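PDB 3ZXY: subtilisin-like protein from Prochloron didemni, which probably cleaves peptide bonds as a serine endopeptidase of the subtilisin (S8) family, this chain being the protease domain of a longer protein. Local coordinates for residues I14-D20 with H51-A56; C25-L31 with A56-Q62; V33-L37 with R96-R100. The protein carries 1 engineered substitution. All coordinates share one frame; numbering follows the deposited sequence. Where two conformers were deposited one is given.

Overall arrangement
From the N terminus, strand 11-16 delivers residues 14-20, then come residues 25-31, which run into edge strand 30-33, and the loop segment 33-37 that follows. Helix 47-60 supplies the partners of the first two: contact 1 closes a loop of 30 residues and contact 2 one of 24, and they share A56. Contact 3 closes a longer loop of 58 residues, reaching helix 91-103. The segments of every pair alternate along the chain, so all three loops cross and none encloses another. Strand 11-16 links the two faces of the parallel sheet: I14 meets helix 47-60, whereas L15 CD2 lies 3.5 Å from I98 N of helix 91-103.

Contact 1: residues I14-D20 with H51-A56; sequences ILDGPVD and HGTHVA
D16 and H51 meet in the aspartate-histidine pair of the predicted charge relay system, the catalytic triad of a subtilase, whose third position is the engineered A211 beside the H51 ring. The evidence is a nearly straight bond: H51 ND1 donates to D16 OD1 over 2.7 Å at 172°, arriving on the syn lone pair, with the oxygen close to the ring plane. Carboxylate and ring planes differ by only 23°, so the two groups are almost coplanar. D16 OD1 is gripped a second time on its anti side by G17 N, at 2.7 Å, which helps fix the carboxylate's rotation. The other oxygen, D16 OD2, rests against V55 CG2 at 3.6 Å.

In the next shell, strand 14-16 and helix 51-56 run roughly antiparallel, and two glycines let the chains close in: the CA atoms of G17 and G52 are 4.2 Å apart, and G52 CA faces both G17 O and P18 O. Apolar contacts flank this approach, with both methyls of V19 against A56 CB and I14 CG2 against V55 CG1. Farther along, D20 OD2 is bound by G201 N. T53 OG1, held beside its own backbone N by a chi1 of -58°, also bonds to S49 O and accepts D20 N at 2.9 Å.

Contact 2: residues C25-L31 with A56-Q62; sequences CFQGADL and ASIIFGQ
A56 CB lies 4.0 Å from F26 CZ, and its carbonyl carbon sits at the edge of the same ring, near the ring plane. At S57 the approach turns oblique: F26 CE1 comes to 3.7 Å from S57 CA. S57 CB also touches C25 SG, and that sulfur lies over the centre of one face of the F26 ring. The hydroxyl takes no part in this cluster, being bonded to H54 O and A198 N.

F60 is the last residue of helix 47-60, the helix that in this subtilisin-like fold carries the predicted catalytic histidine, and the F60 ring packs against L31 of the sheet's edge strand 30-33. L31 CD2 makes a CH-pi contact 4.0 Å from the F60 ring centroid and 19° off its normal, while I59 CG2 lies over the centre of the opposite face. F60 CB meets F26 CE1 at 4.2 Å. G61 leaves the helix and presents its CA to C25 O, a CA-H...O contact. C25 O also accepts Q62 N at 2.8 Å, in the carbonyl plane but with a bent N-H...O angle of 142°. The Q62 side chain folds back at chi2 (-70°) over the type II turn F26-A29: Q62 CG lies 3.3 Å from Q27 O, and Q62 NE2 touches A29 CB, donating meanwhile to F60 O at 2.9 Å and to P72 O.

Contact 3: residues V33-L37 with R96-R100; sequences VLPTL and RGIER
The exit of edge strand 30-33 meets helix 91-103 through two arginines one helical turn apart, R96 and R100, which face the loop residues 34-37. R100 grips a single acceptor side-on: R100 NE and NH2 each donate to P35 O, both at 3.0 Å and at about 150°. That oxygen lies within 3° of the guanidinium plane; the two N-H groups sharing it come from the same face of its carbonyl plane, NE from above the plane and NH2 at a smaller tilt. L34 CB lies over the guanidinium centre, 3.7 Å from R100 CZ. R100 CG stands anti to the backbone N and the chain then bends at chi2 (81°), which turns the guanidinium toward P35 O; on the way R100 CG passes T36 OG1 at 3.2 Å. This hydroxyl donates to L34 O.

A turn earlier, R96 runs past T36 the opposite way, R96 CD lying 3.6 Å from T36 CG2. L37 crosses R96 with CD1 over the guanidinium face, a contact that is doubtful, since L37 was deposited in two conformers. R96 NH1 has its salt bridge with D93. L34, T36 and R100 also touch V79 of strand 75-80, placing the contact over the sheet's margin. Helix 91-103 connects parallel strands 75-80 and 108-111 across strand 11-16, a beta-alpha-beta crossover of the subtilisin-like fold.

Contact 1: residues I14-D20 with H51-A56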
loop_
_atom_site.group_PDB
_atom_site.type_symbol
_atom_site.label_atom_id
_atom_site.label_comp_id
_atom_site.label_asym_id
_atom_site.label_seq_id
_atom_site.Cartn_x
_atom_site.Cartn_y
_atom_site.Cartn_z
ATOM N N ILE A 14 -1.836 -7.763 0.077
ATOM C CA ILE A 14 -1.654 -7.096 -1.201
ATOM C C ILE A 14 -2.882 -7.457 -2.029
ATOM O O ILE A 14 -3.064 -8.613 -2.393
ATOM C CB ILE A 14 -0.399 -7.610 -1.944
ATOM C CG1 ILE A 14 0.850 -7.480 -1.072
ATOM C CG2 ILE A 14 -0.237 -6.891 -3.291
ATOM C CD1 ILE A 14 1.210 -6.061 -0.707
ATOM N N LEU A 15 -3.717 -6.460 -2.333
ATOM C CA LEU A 15 -4.889 -6.644 -3.170
ATOM C C LEU A 15 -4.532 -6.036 -4.507
ATOM O O LEU A 15 -4.602 -4.822 -4.698
ATOM C CB LEU A 15 -6.107 -5.948 -2.562
ATOM C CG LEU A 15 -6.852 -6.746 -1.486
ATOM C CD1 LEU A 15 -5.971 -7.199 -0.328
ATOM C CD2 LEU A 15 -8.018 -5.902 -0.987
ATOM N N ASP A 16 -4.113 -6.876 -5.430
ATOM C CA ASP A 16 -3.564 -6.394 -6.679
ATOM C C ASP A 16 -3.778 -7.465 -7.742
ATOM O O ASP A 16 -4.715 -8.258 -7.663
ATOM C CB ASP A 16 -2.073 -6.028 -6.493
ATOM C CG ASP A 16 -1.637 -4.897 -7.405
ATOM O OD1 ASP A 16 -1.516 -5.134 -8.616
ATOM O OD2 ASP A 16 -1.435 -3.759 -6.918
ATOM N N GLY A 17 -2.920 -7.478 -8.740
ATOM C CA GLY A 17 -2.924 -8.580 -9.684
ATOM C C GLY A 17 -2.236 -9.801 -9.126
ATOM O O GLY A 17 -1.739 -9.804 -7.995
ATOM N N PRO A 18 -2.195 -10.866 -9.926
ATOM C CA PRO A 18 -1.441 -12.042 -9.541
ATOM C C PRO A 18 0.013 -11.714 -9.234
ATOM O O PRO A 18 0.601 -10.815 -9.855
ATOM C CB PRO A 18 -1.548 -12.943 -10.771
ATOM C CG PRO A 18 -2.781 -12.499 -11.455
ATOM C CD PRO A 18 -2.863 -11.030 -11.231
ATOM N N VAL A 19 0.577 -12.430 -8.270
ATOM C CA VAL A 19 1.979 -12.254 -7.899
ATOM C C VAL A 19 2.762 -13.506 -8.275
ATOM O O VAL A 19 2.388 -14.620 -7.899
ATOM C CB VAL A 19 2.108 -11.980 -6.390
ATOM C CG1 VAL A 19 3.572 -11.931 -5.949
ATOM C CG2 VAL A 19 1.398 -10.674 -6.048
ATOM N N ASP A 20 3.852 -13.320 -9.010
ATOM C CA ASP A 20 4.752 -14.415 -9.371
ATOM C C ASP A 20 5.602 -14.758 -8.158
ATOM O O ASP A 20 6.731 -14.315 -8.046
ATOM C CB ASP A 20 5.636 -14.031 -10.565
ATOM C CG ASP A 20 6.626 -15.123 -10.945
ATOM O OD1 ASP A 20 6.442 -16.292 -10.528
ATOM O OD2 ASP A 20 7.603 -14.815 -11.663
ATOM N N HIS A 51 1.845 -5.798 -12.618
ATOM C CA HIS A 51 1.518 -4.805 -11.602
ATOM C C HIS A 51 1.610 -5.404 -10.211
ATOM O O HIS A 51 2.281 -4.858 -9.313
ATOM C CB HIS A 51 0.112 -4.282 -11.907
ATOM C CG HIS A 51 -0.229 -2.977 -11.253
ATOM N ND1 HIS A 51 -0.786 -2.917 -10.031
ATOM C CD2 HIS A 51 -0.155 -1.666 -11.721
ATOM C CE1 HIS A 51 -1.021 -1.636 -9.707
ATOM N NE2 HIS A 51 -0.637 -0.862 -10.740
ATOM N N GLY A 52 0.978 -6.554 -10.009
ATOM C CA GLY A 52 0.935 -7.184 -8.697
ATOM C C GLY A 52 2.285 -7.706 -8.243
ATOM O O GLY A 52 2.643 -7.565 -7.076
ATOM N N THR A 53 3.049 -8.306 -9.157
ATOM C CA THR A 53 4.378 -8.817 -8.807
ATOM C C THR A 53 5.303 -7.668 -8.404
ATOM O O THR A 53 6.061 -7.773 -7.420
ATOM C CB THR A 53 4.976 -9.608 -9.980
ATOM O OG1 THR A 53 4.089 -10.689 -10.317
ATOM C CG2 THR A 53 6.370 -10.151 -9.648
ATOM N N HIS A 54 5.210 -6.551 -9.119
ATOM C CA HIS A 54 6.025 -5.384 -8.814
ATOM C C HIS A 54 5.655 -4.830 -7.456
ATOM O O HIS A 54 6.523 -4.641 -6.591
ATOM C CB HIS A 54 5.833 -4.339 -9.894
ATOM C CG HIS A 54 6.884 -3.269 -9.902
ATOM N ND1 HIS A 54 6.911 -2.274 -8.985
ATOM C CD2 HIS A 54 7.962 -3.053 -10.752
ATOM C CE1 HIS A 54 7.937 -1.452 -9.252
ATOM N NE2 HIS A 54 8.591 -1.928 -10.319
ATOM N N VAL A 55 4.360 -4.588 -7.236
ATOM C CA VAL A 55 3.872 -4.038 -5.948
ATOM C C VAL A 55 4.270 -4.941 -4.765
ATOM O O VAL A 55 4.784 -4.462 -3.744
ATOM C CB VAL A 55 2.335 -3.813 -5.998
ATOM C CG1 VAL A 55 1.729 -3.587 -4.604
ATOM C CG2 VAL A 55 2.005 -2.640 -6.912
ATOM N N ALA A 56 4.073 -6.244 -4.909
ATOM C CA ALA A 56 4.392 -7.173 -3.825
ATOM C C ALA A 56 5.882 -7.145 -3.535
ATOM O O ALA A 56 6.279 -7.180 -2.356
ATOM C CB ALA A 56 3.937 -8.592 -4.140
#

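Contact 2: residues C25-L31 with A56-Q62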
loop_
_atom_site.group_PDB
_atom_site.type_symbol
_atom_site.label_atom_id
_atom_site.label_comp_id
_atom_site.label_asym_id
_atom_site.label_seq_id
_atom_site.Cartn_x
_atom_site.Cartn_y
_atom_site.Cartn_z
ATOM N N CYS A 25 13.269 -12.900 -6.031
ATOM C CA CYS A 25 13.215 -11.930 -4.943
ATOM C C CYS A 25 12.330 -12.389 -3.792
ATOM O O CYS A 25 12.463 -11.877 -2.698
ATOM C CB CYS A 25 12.803 -10.529 -5.410
ATOM S SG CYS A 25 11.033 -10.298 -5.668
ATOM N N PHE A 26 11.433 -13.354 -4.014
ATOM C CA PHE A 26 10.551 -13.831 -2.949
ATOM C C PHE A 26 11.050 -15.067 -2.212
ATOM O O PHE A 26 10.351 -15.572 -1.340
ATOM C CB PHE A 26 9.144 -14.101 -3.481
ATOM C CG PHE A 26 8.466 -12.891 -4.051
ATOM C CD1 PHE A 26 8.184 -11.789 -3.246
ATOM C CD2 PHE A 26 8.086 -12.854 -5.389
ATOM C CE1 PHE A 26 7.551 -10.682 -3.763
ATOM C CE2 PHE A 26 7.449 -11.740 -5.906
ATOM C CZ PHE A 26 7.176 -10.659 -5.088
ATOM N N GLN A 27 12.241 -15.553 -2.547
ATOM C CA GLN A 27 12.785 -16.732 -1.896
ATOM C C GLN A 27 13.151 -16.355 -0.468
ATOM O O GLN A 27 14.038 -15.536 -0.238
ATOM C CB GLN A 27 13.992 -17.270 -2.664
ATOM C CG GLN A 27 14.639 -18.495 -2.037
ATOM C CD GLN A 27 13.713 -19.704 -1.954
ATOM O OE1 GLN A 27 13.245 -20.217 -2.971
ATOM N NE2 GLN A 27 13.485 -20.195 -0.733
ATOM N N GLY A 28 12.444 -16.937 0.488
ATOM C CA GLY A 28 12.607 -16.551 1.875
ATOM C C GLY A 28 11.422 -15.801 2.436
ATOM O O GLY A 28 11.301 -15.679 3.647
ATOM N N ALA A 29 10.557 -15.275 1.571
ATOM C CA ALA A 29 9.356 -14.560 2.031
ATOM C C ALA A 29 8.302 -15.549 2.536
ATOM O O ALA A 29 8.230 -16.689 2.051
ATOM C CB ALA A 29 8.786 -13.697 0.919
ATOM N N ASP A 30 7.504 -15.123 3.516
ATOM C CA ASP A 30 6.358 -15.891 3.994
ATOM C C ASP A 30 5.097 -15.311 3.354
ATOM O O ASP A 30 4.543 -14.336 3.853
ATOM C CB ASP A 30 6.248 -15.854 5.523
ATOM C CG ASP A 30 5.140 -16.764 6.051
ATOM O OD1 ASP A 30 4.293 -17.211 5.255
ATOM O OD2 ASP A 30 5.111 -17.048 7.266
ATOM N N LEU A 31 4.670 -15.905 2.245
ATOM C CA LEU A 31 3.519 -15.426 1.478
ATOM C C LEU A 31 2.441 -16.496 1.413
ATOM O O LEU A 31 2.746 -17.674 1.220
ATOM C CB LEU A 31 3.939 -15.076 0.061
ATOM C CG LEU A 31 5.034 -14.022 -0.055
ATOM C CD1 LEU A 31 5.367 -13.763 -1.511
ATOM C CD2 LEU A 31 4.615 -12.750 0.656
ATOM N N ALA A 56 4.073 -6.244 -4.909
ATOM C CA ALA A 56 4.392 -7.173 -3.825
ATOM C C ALA A 56 5.882 -7.145 -3.535
ATOM O O ALA A 56 6.279 -7.180 -2.356
ATOM C CB ALA A 56 3.937 -8.592 -4.140
ATOM N N SER A 57 6.704 -7.027 -4.573
ATOM C CA SER A 57 8.158 -7.090 -4.393
ATOM C C SER A 57 8.696 -5.893 -3.602
ATOM O O SER A 57 9.689 -6.010 -2.889
ATOM C CB SER A 57 8.870 -7.233 -5.739
ATOM O OG SER A 57 8.820 -6.058 -6.525
ATOM N N ILE A 58 8.043 -4.748 -3.723
ATOM C CA ILE A 58 8.468 -3.544 -3.004
ATOM C C ILE A 58 8.429 -3.763 -1.498
ATOM O O ILE A 58 9.277 -3.236 -0.759
ATOM C CB ILE A 58 7.621 -2.317 -3.433
ATOM C CG1 ILE A 58 7.990 -1.904 -4.854
ATOM C CG2 ILE A 58 7.830 -1.138 -2.483
ATOM C CD1 ILE A 58 6.937 -1.015 -5.504
ATOM N N ILE A 59 7.456 -4.545 -1.042
ATOM C CA ILE A 59 7.299 -4.848 0.382
ATOM C C ILE A 59 8.057 -6.112 0.765
ATOM O O ILE A 59 8.783 -6.128 1.754
ATOM C CB ILE A 59 5.803 -4.991 0.760
ATOM C CG1 ILE A 59 5.059 -3.705 0.377
ATOM C CG2 ILE A 59 5.631 -5.328 2.248
ATOM C CD1 ILE A 59 3.554 -3.790 0.511
ATOM N N PHE A 60 7.894 -7.187 -0.013
ATOM C CA PHE A 60 8.346 -8.519 0.414
ATOM C C PHE A 60 9.599 -9.053 -0.259
ATOM O O PHE A 60 10.042 -10.154 0.072
ATOM C CB PHE A 60 7.212 -9.536 0.253
ATOM C CG PHE A 60 6.017 -9.224 1.107
ATOM C CD1 PHE A 60 6.092 -9.381 2.496
ATOM C CD2 PHE A 60 4.836 -8.782 0.538
ATOM C CE1 PHE A 60 4.999 -9.087 3.302
ATOM C CE2 PHE A 60 3.748 -8.485 1.354
ATOM C CZ PHE A 60 3.841 -8.634 2.713
ATOM N N GLY A 61 10.176 -8.314 -1.197
ATOM C CA GLY A 61 11.447 -8.727 -1.780
ATOM C C GLY A 61 12.487 -8.937 -0.688
ATOM O O GLY A 61 12.541 -8.188 0.289
ATOM N N GLN A 62 13.318 -9.953 -0.844
ATOM C CA GLN A 62 14.195 -10.356 0.244
ATOM C C GLN A 62 15.570 -9.704 0.158
ATOM O O GLN A 62 16.027 -9.307 -0.907
ATOM C CB GLN A 62 14.275 -11.870 0.288
ATOM C CG GLN A 62 12.933 -12.517 0.575
ATOM C CD GLN A 62 12.460 -12.273 1.993
ATOM O OE1 GLN A 62 13.157 -12.621 2.953
ATOM N NE2 GLN A 62 11.272 -11.688 2.136
#

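Contact 3: residues V33-L37 with R96-R100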
loop_
_atom_site.group_PDB
_atom_site.type_symbol
_atom_site.label_atom_id
_atom_site.label_comp_id
_atom_site.label_asym_id
_atom_site.label_seq_id
_atom_site.Cartn_x
_atom_site.Cartn_y
_atom_site.Cartn_z
ATOM N N VAL A 33 -1.250 -17.176 -0.567
ATOM C CA VAL A 33 -2.199 -16.738 -1.576
ATOM C C VAL A 33 -3.602 -17.143 -1.130
ATOM O O VAL A 33 -3.842 -18.311 -0.755
ATOM C CB VAL A 33 -1.874 -17.358 -2.936
ATOM C CG1 VAL A 33 -2.934 -16.970 -3.953
ATOM C CG2 VAL A 33 -0.492 -16.922 -3.392
ATOM N N LEU A 34 -4.509 -16.169 -1.155
ATOM C CA LEU A 34 -5.893 -16.335 -0.742
ATOM C C LEU A 34 -6.792 -16.159 -1.965
ATOM O O LEU A 34 -7.182 -15.040 -2.310
ATOM C CB LEU A 34 -6.267 -15.317 0.335
ATOM C CG LEU A 34 -5.480 -15.379 1.645
ATOM C CD1 LEU A 34 -5.909 -14.253 2.574
ATOM C CD2 LEU A 34 -5.649 -16.725 2.325
ATOM N N PRO A 35 -7.111 -17.267 -2.643
ATOM C CA PRO A 35 -7.944 -17.151 -3.828
ATOM C C PRO A 35 -9.285 -16.549 -3.485
ATOM O O PRO A 35 -9.938 -16.952 -2.526
ATOM C CB PRO A 35 -8.102 -18.594 -4.310
ATOM C CG PRO A 35 -7.007 -19.352 -3.658
ATOM C CD PRO A 35 -6.726 -18.658 -2.366
ATOM N N THR A 36 -9.676 -15.558 -4.258
ATOM C CA THR A 36 -10.973 -14.985 -4.080
ATOM C C THR A 36 -11.613 -15.327 -5.410
ATOM O O THR A 36 -11.620 -16.514 -5.745
ATOM C CB THR A 36 -10.810 -13.545 -3.579
ATOM O OG1 THR A 36 -10.018 -13.625 -2.383
ATOM C CG2 THR A 36 -12.143 -12.918 -3.223
ATOM N N LEU A 37 -12.116 -14.398 -6.200
ATOM C CA LEU A 37 -12.822 -14.810 -7.417
ATOM C C LEU A 37 -11.961 -14.689 -8.679
ATOM O O LEU A 37 -12.173 -15.433 -9.646
ATOM C CB LEU A 37 -14.154 -14.064 -7.551
ATOM C CG LEU A 37 -15.266 -14.692 -6.697
ATOM C CD1 LEU A 37 -16.586 -13.957 -6.877
ATOM C CD2 LEU A 37 -15.445 -16.171 -7.019
ATOM N N ARG A 96 -14.970 -7.337 -1.999
ATOM C CA ARG A 96 -14.795 -8.758 -1.704
ATOM C C ARG A 96 -13.362 -9.074 -1.270
ATOM O O ARG A 96 -13.143 -9.845 -0.337
ATOM C CB ARG A 96 -15.161 -9.598 -2.928
ATOM C CG ARG A 96 -15.138 -11.089 -2.668
ATOM C CD ARG A 96 -15.484 -11.924 -3.897
ATOM N NE ARG A 96 -16.776 -11.563 -4.503
ATOM C CZ ARG A 96 -16.935 -10.808 -5.594
ATOM N NH1 ARG A 96 -15.889 -10.314 -6.254
ATOM N NH2 ARG A 96 -18.165 -10.554 -6.046
ATOM N N GLY A 97 -12.387 -8.476 -1.944
ATOM C CA GLY A 97 -10.989 -8.686 -1.600
ATOM C C GLY A 97 -10.670 -8.122 -0.227
ATOM O O GLY A 97 -9.895 -8.704 0.529
ATOM N N ILE A 98 -11.226 -6.952 0.071
ATOM C CA ILE A 98 -11.008 -6.315 1.367
ATOM C C ILE A 98 -11.554 -7.211 2.484
ATOM O O ILE A 98 -10.869 -7.472 3.471
ATOM C CB ILE A 98 -11.652 -4.922 1.415
ATOM C CG1 ILE A 98 -10.872 -3.941 0.529
ATOM C CG2 ILE A 98 -11.729 -4.411 2.850
ATOM C CD1 ILE A 98 -11.583 -2.622 0.281
ATOM N N GLU A 99 -12.773 -7.713 2.322
ATOM C CA GLU A 99 -13.343 -8.609 3.341
ATOM C C GLU A 99 -12.492 -9.886 3.496
ATOM O O GLU A 99 -12.291 -10.372 4.618
ATOM C CB GLU A 99 -14.839 -8.867 3.030
ATOM C CG GLU A 99 -15.584 -7.531 3.042
ATOM C CD GLU A 99 -17.096 -7.573 3.014
ATOM O OE1 GLU A 99 -17.710 -8.663 3.059
ATOM O OE2 GLU A 99 -17.673 -6.452 2.959
ATOM N N ARG A 100 -11.980 -10.424 2.390
ATOM C CA ARG A 100 -11.113 -11.610 2.423
ATOM C C ARG A 100 -9.889 -11.326 3.294
ATOM O O ARG A 100 -9.497 -12.124 4.137
ATOM C CB ARG A 100 -10.659 -11.972 0.994
ATOM C CG ARG A 100 -9.919 -13.295 0.840
ATOM C CD ARG A 100 -10.870 -14.482 0.786
ATOM N NE ARG A 100 -10.252 -15.694 0.221
ATOM C CZ ARG A 100 -9.657 -16.669 0.909
ATOM N NH1 ARG A 100 -9.586 -16.651 2.234
ATOM N NH2 ARG A 100 -9.134 -17.698 0.254
#